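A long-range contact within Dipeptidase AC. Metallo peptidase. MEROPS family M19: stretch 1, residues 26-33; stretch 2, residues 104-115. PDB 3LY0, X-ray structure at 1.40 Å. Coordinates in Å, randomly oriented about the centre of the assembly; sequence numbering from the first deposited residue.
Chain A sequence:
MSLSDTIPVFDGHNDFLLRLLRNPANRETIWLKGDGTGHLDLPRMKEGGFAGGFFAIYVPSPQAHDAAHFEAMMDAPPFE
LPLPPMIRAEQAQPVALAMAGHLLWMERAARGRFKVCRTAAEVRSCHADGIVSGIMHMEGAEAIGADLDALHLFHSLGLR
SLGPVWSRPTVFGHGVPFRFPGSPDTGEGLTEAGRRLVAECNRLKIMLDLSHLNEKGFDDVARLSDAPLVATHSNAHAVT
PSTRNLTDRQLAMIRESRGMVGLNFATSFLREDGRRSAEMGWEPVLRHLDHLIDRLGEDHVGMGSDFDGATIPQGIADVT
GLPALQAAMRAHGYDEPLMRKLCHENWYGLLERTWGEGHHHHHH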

# COMPACT_ATOMS: atom_id res chain seq x y z
N ASN A 26 -15.85 -16.18 -10.17
CA ASN A 26 -16.39 -16.35 -8.83
C ASN A 26 -16.45 -15.05 -8.02
O ASN A 26 -16.59 -15.08 -6.79
CB ASN A 26 -15.61 -17.41 -8.07
CG ASN A 26 -16.41 -18.03 -6.94
OD1 ASN A 26 -17.62 -18.21 -7.06
ND2 ASN A 26 -15.74 -18.35 -5.84
N ARG A 27 -16.37 -13.91 -8.69
CA ARG A 27 -16.26 -12.64 -7.98
C ARG A 27 -17.43 -12.30 -7.06
O ARG A 27 -17.22 -11.74 -5.98
CB ARG A 27 -15.95 -11.49 -8.93
CG ARG A 27 -17.11 -11.06 -9.80
CD ARG A 27 -16.64 -9.92 -10.69
NE ARG A 27 -17.63 -9.52 -11.66
CZ ARG A 27 -17.43 -8.52 -12.52
NH1 ARG A 27 -16.29 -7.84 -12.46
NH2 ARG A 27 -18.36 -8.20 -13.40
N GLU A 28 -18.66 -12.63 -7.46
CA GLU A 28 -19.81 -12.34 -6.60
C GLU A 28 -19.64 -12.97 -5.21
O GLU A 28 -19.85 -12.32 -4.18
CB GLU A 28 -21.09 -12.84 -7.26
CG GLU A 28 -22.34 -12.47 -6.48
CD GLU A 28 -23.62 -12.91 -7.16
OE1 GLU A 28 -23.54 -13.60 -8.20
OE2 GLU A 28 -24.71 -12.56 -6.66
N THR A 29 -19.25 -14.24 -5.19
CA THR A 29 -19.05 -14.94 -3.93
C THR A 29 -17.83 -14.39 -3.19
O THR A 29 -17.90 -14.10 -2.00
CB THR A 29 -18.91 -16.45 -4.15
OG1 THR A 29 -20.13 -16.95 -4.70
CG2 THR A 29 -18.62 -17.16 -2.83
N ILE A 30 -16.71 -14.25 -3.90
CA ILE A 30 -15.47 -13.81 -3.26
C ILE A 30 -15.68 -12.48 -2.52
O ILE A 30 -15.26 -12.33 -1.38
CB ILE A 30 -14.31 -13.68 -4.27
CG1 ILE A 30 -13.94 -15.06 -4.83
CG2 ILE A 30 -13.09 -13.03 -3.62
CD1 ILE A 30 -13.00 -15.01 -6.01
N TRP A 31 -16.32 -11.53 -3.18
CA TRP A 31 -16.52 -10.20 -2.61
C TRP A 31 -17.66 -10.14 -1.61
O TRP A 31 -17.49 -9.64 -0.50
CB TRP A 31 -16.75 -9.22 -3.77
CG TRP A 31 -17.20 -7.80 -3.44
CD1 TRP A 31 -18.19 -7.11 -4.07
CD2 TRP A 31 -16.66 -6.92 -2.45
NE1 TRP A 31 -18.31 -5.85 -3.53
CE2 TRP A 31 -17.38 -5.70 -2.54
CE3 TRP A 31 -15.64 -7.02 -1.50
CZ2 TRP A 31 -17.11 -4.61 -1.71
CZ3 TRP A 31 -15.38 -5.94 -0.68
CH2 TRP A 31 -16.12 -4.75 -0.78
N LEU A 32 -18.83 -10.63 -2.00
CA LEU A 32 -20.01 -10.44 -1.16
C LEU A 32 -20.14 -11.45 -0.02
O LEU A 32 -20.78 -11.16 0.99
CB LEU A 32 -21.28 -10.44 -2.01
CG LEU A 32 -21.31 -9.34 -3.08
CD1 LEU A 32 -22.59 -9.46 -3.88
CD2 LEU A 32 -21.20 -7.96 -2.42
N LYS A 33 -19.54 -12.62 -0.18
CA LYS A 33 -19.65 -13.67 0.83
C LYS A 33 -18.31 -14.07 1.45
O LYS A 33 -18.25 -14.51 2.59
CB LYS A 33 -20.30 -14.91 0.22
CG LYS A 33 -21.73 -14.70 -0.22
CD LYS A 33 -22.34 -15.99 -0.76
CE LYS A 33 -23.81 -15.81 -1.09
NZ LYS A 33 -24.40 -17.06 -1.65
N LEU A 104 -14.93 -1.06 -9.84
CA LEU A 104 -16.22 -0.42 -10.08
C LEU A 104 -17.35 -1.42 -9.89
O LEU A 104 -18.40 -1.10 -9.32
CB LEU A 104 -16.31 0.22 -11.47
CG LEU A 104 -15.50 1.49 -11.71
CD1 LEU A 104 -15.94 2.15 -13.02
CD2 LEU A 104 -15.64 2.46 -10.55
N TRP A 105 -17.13 -2.64 -10.38
CA TRP A 105 -18.11 -3.70 -10.17
C TRP A 105 -18.40 -3.93 -8.68
O TRP A 105 -19.55 -4.12 -8.30
CB TRP A 105 -17.68 -5.01 -10.85
CG TRP A 105 -18.54 -6.12 -10.39
CD1 TRP A 105 -19.77 -6.46 -10.89
CD2 TRP A 105 -18.30 -7.00 -9.29
NE1 TRP A 105 -20.29 -7.51 -10.17
CE2 TRP A 105 -19.40 -7.86 -9.19
CE3 TRP A 105 -17.23 -7.16 -8.39
CZ2 TRP A 105 -19.49 -8.87 -8.22
CZ3 TRP A 105 -17.31 -8.16 -7.43
CH2 TRP A 105 -18.44 -9.00 -7.35
N MET A 106 -17.36 -3.92 -7.84
CA MET A 106 -17.54 -4.12 -6.40
C MET A 106 -18.56 -3.13 -5.83
O MET A 106 -19.39 -3.48 -4.98
CB MET A 106 -16.21 -3.98 -5.65
CG MET A 106 -15.24 -5.14 -5.80
SD MET A 106 -13.52 -4.76 -5.23
CE MET A 106 -13.80 -4.31 -3.49
N GLU A 107 -18.47 -1.90 -6.28
CA GLU A 107 -19.39 -0.85 -5.84
C GLU A 107 -20.81 -1.09 -6.37
O GLU A 107 -21.78 -0.92 -5.63
CB GLU A 107 -18.84 0.50 -6.30
CG GLU A 107 -19.65 1.71 -5.91
CD GLU A 107 -18.95 2.98 -6.35
OE1 GLU A 107 -18.44 3.00 -7.50
OE2 GLU A 107 -18.90 3.95 -5.58
N ARG A 108 -20.94 -1.50 -7.62
CA ARG A 108 -22.27 -1.81 -8.15
C ARG A 108 -22.89 -2.95 -7.36
O ARG A 108 -24.04 -2.87 -6.94
CB ARG A 108 -22.20 -2.17 -9.63
CG ARG A 108 -21.74 -0.99 -10.49
CD ARG A 108 -22.04 -1.19 -11.98
NE ARG A 108 -21.43 -2.39 -12.54
CZ ARG A 108 -20.17 -2.47 -12.94
NH1 ARG A 108 -19.38 -1.40 -12.85
NH2 ARG A 108 -19.70 -3.60 -13.44
N ALA A 109 -22.11 -4.01 -7.14
CA ALA A 109 -22.60 -5.24 -6.53
C ALA A 109 -22.96 -5.10 -5.05
O ALA A 109 -23.81 -5.83 -4.53
CB ALA A 109 -21.58 -6.36 -6.71
N ALA A 110 -22.30 -4.17 -4.37
CA ALA A 110 -22.48 -4.02 -2.93
C ALA A 110 -23.66 -3.13 -2.58
O ALA A 110 -23.97 -2.95 -1.40
CB ALA A 110 -21.20 -3.52 -2.28
N ARG A 111 -24.32 -2.59 -3.60
CA ARG A 111 -25.58 -1.86 -3.40
C ARG A 111 -25.49 -0.78 -2.32
O ARG A 111 -26.37 -0.69 -1.45
CB ARG A 111 -26.71 -2.84 -3.05
CG ARG A 111 -27.61 -3.24 -4.21
CD ARG A 111 -26.83 -3.72 -5.41
NE ARG A 111 -27.64 -4.59 -6.27
CZ ARG A 111 -28.21 -4.21 -7.41
NH1 ARG A 111 -28.06 -2.97 -7.85
NH2 ARG A 111 -28.92 -5.08 -8.11
N GLY A 112 -24.45 0.03 -2.37
CA GLY A 112 -24.31 1.16 -1.47
C GLY A 112 -23.48 0.93 -0.22
O GLY A 112 -23.25 1.87 0.55
N ARG A 113 -23.04 -0.30 0.01
CA ARG A 113 -22.25 -0.64 1.19
C ARG A 113 -20.76 -0.41 0.99
O ARG A 113 -19.97 -0.52 1.93
CB ARG A 113 -22.51 -2.09 1.60
CG ARG A 113 -23.92 -2.33 2.09
CD ARG A 113 -24.09 -3.77 2.51
NE ARG A 113 -24.05 -4.68 1.37
CZ ARG A 113 -23.70 -5.95 1.44
NH1 ARG A 113 -23.35 -6.47 2.61
NH2 ARG A 113 -23.70 -6.71 0.35
N PHE A 114 -20.38 -0.10 -0.25
CA PHE A 114 -18.99 0.17 -0.60
C PHE A 114 -19.02 1.31 -1.60
O PHE A 114 -19.88 1.33 -2.48
CB PHE A 114 -18.36 -1.07 -1.24
CG PHE A 114 -16.96 -0.84 -1.78
CD1 PHE A 114 -15.89 -0.64 -0.92
CD2 PHE A 114 -16.72 -0.85 -3.14
CE1 PHE A 114 -14.60 -0.46 -1.40
CE2 PHE A 114 -15.42 -0.67 -3.64
CZ PHE A 114 -14.37 -0.47 -2.77
N LYS A 115 -18.10 2.25 -1.48
CA LYS A 115 -18.07 3.38 -2.41
C LYS A 115 -16.64 3.69 -2.82
O LYS A 115 -15.78 3.85 -1.97
CB LYS A 115 -18.70 4.63 -1.78
CG LYS A 115 -18.72 5.83 -2.72
CD LYS A 115 -19.24 7.09 -2.04
CE LYS A 115 -19.07 8.32 -2.94
NZ LYS A 115 -19.80 8.20 -4.23
O HOH W 1 -22.55 -9.40 1.55

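Contact between the short helix 27-32 and the end of helix 104-109 with the turn and strand start that follow it; the helix axes cross at -75° and approach to 10.8 Å, a gap filled largely by two tryptophans, and 498 Å² is buried in all. The one direct hydrogen bond across the contact runs from W31 NE1 to M106 O (3.0 Å, 148° at the hydrogen). It gives the buried indole its polar partner at a carbonyl that also receives a weak helical bond from A110 N. Around the W31 indole, held at chi1 t, lie M106, A110, F114 and W105. M106 CE sits 3.5 Å from the centroid of the W31 six-membered ring, over its face, where a flexible, unbranched thioether chain can follow the flat indole. The edge of W31 points at the face of F114 (W31 CZ2 to F114 CG 3.8 Å), whereas W31 meets W105 obliquely, CD1 to CZ3 at 3.6 Å. The R27 guanidinium lies flat on W105, planes at 2°, with R27 CZ 3.5 Å from the centroid of the five-membered ring. R27 CD packs over the six-membered ring, so the extended arginine, t at chi2 and chi3, covers the indole with both methylene and charge. R27 O also touches W105 CH2 at 3.3 Å. Apolar packing continues at L32, which reaches the small side chains of A109 and A110, with L32 CD1 to A109 CB at 4.3 Å and L32 CD2 to A110 CB at 4.4 Å. Beyond the helix, the type I' turn A110-R113 brings R113 back beside L32, its NE donating to A110 O (3.3 Å). Water 1 bridges the stretches at this exposed margin, donating to L32 O (2.6 Å from the water O) and accepting from R113 NH2 (3.2 Å to the same O).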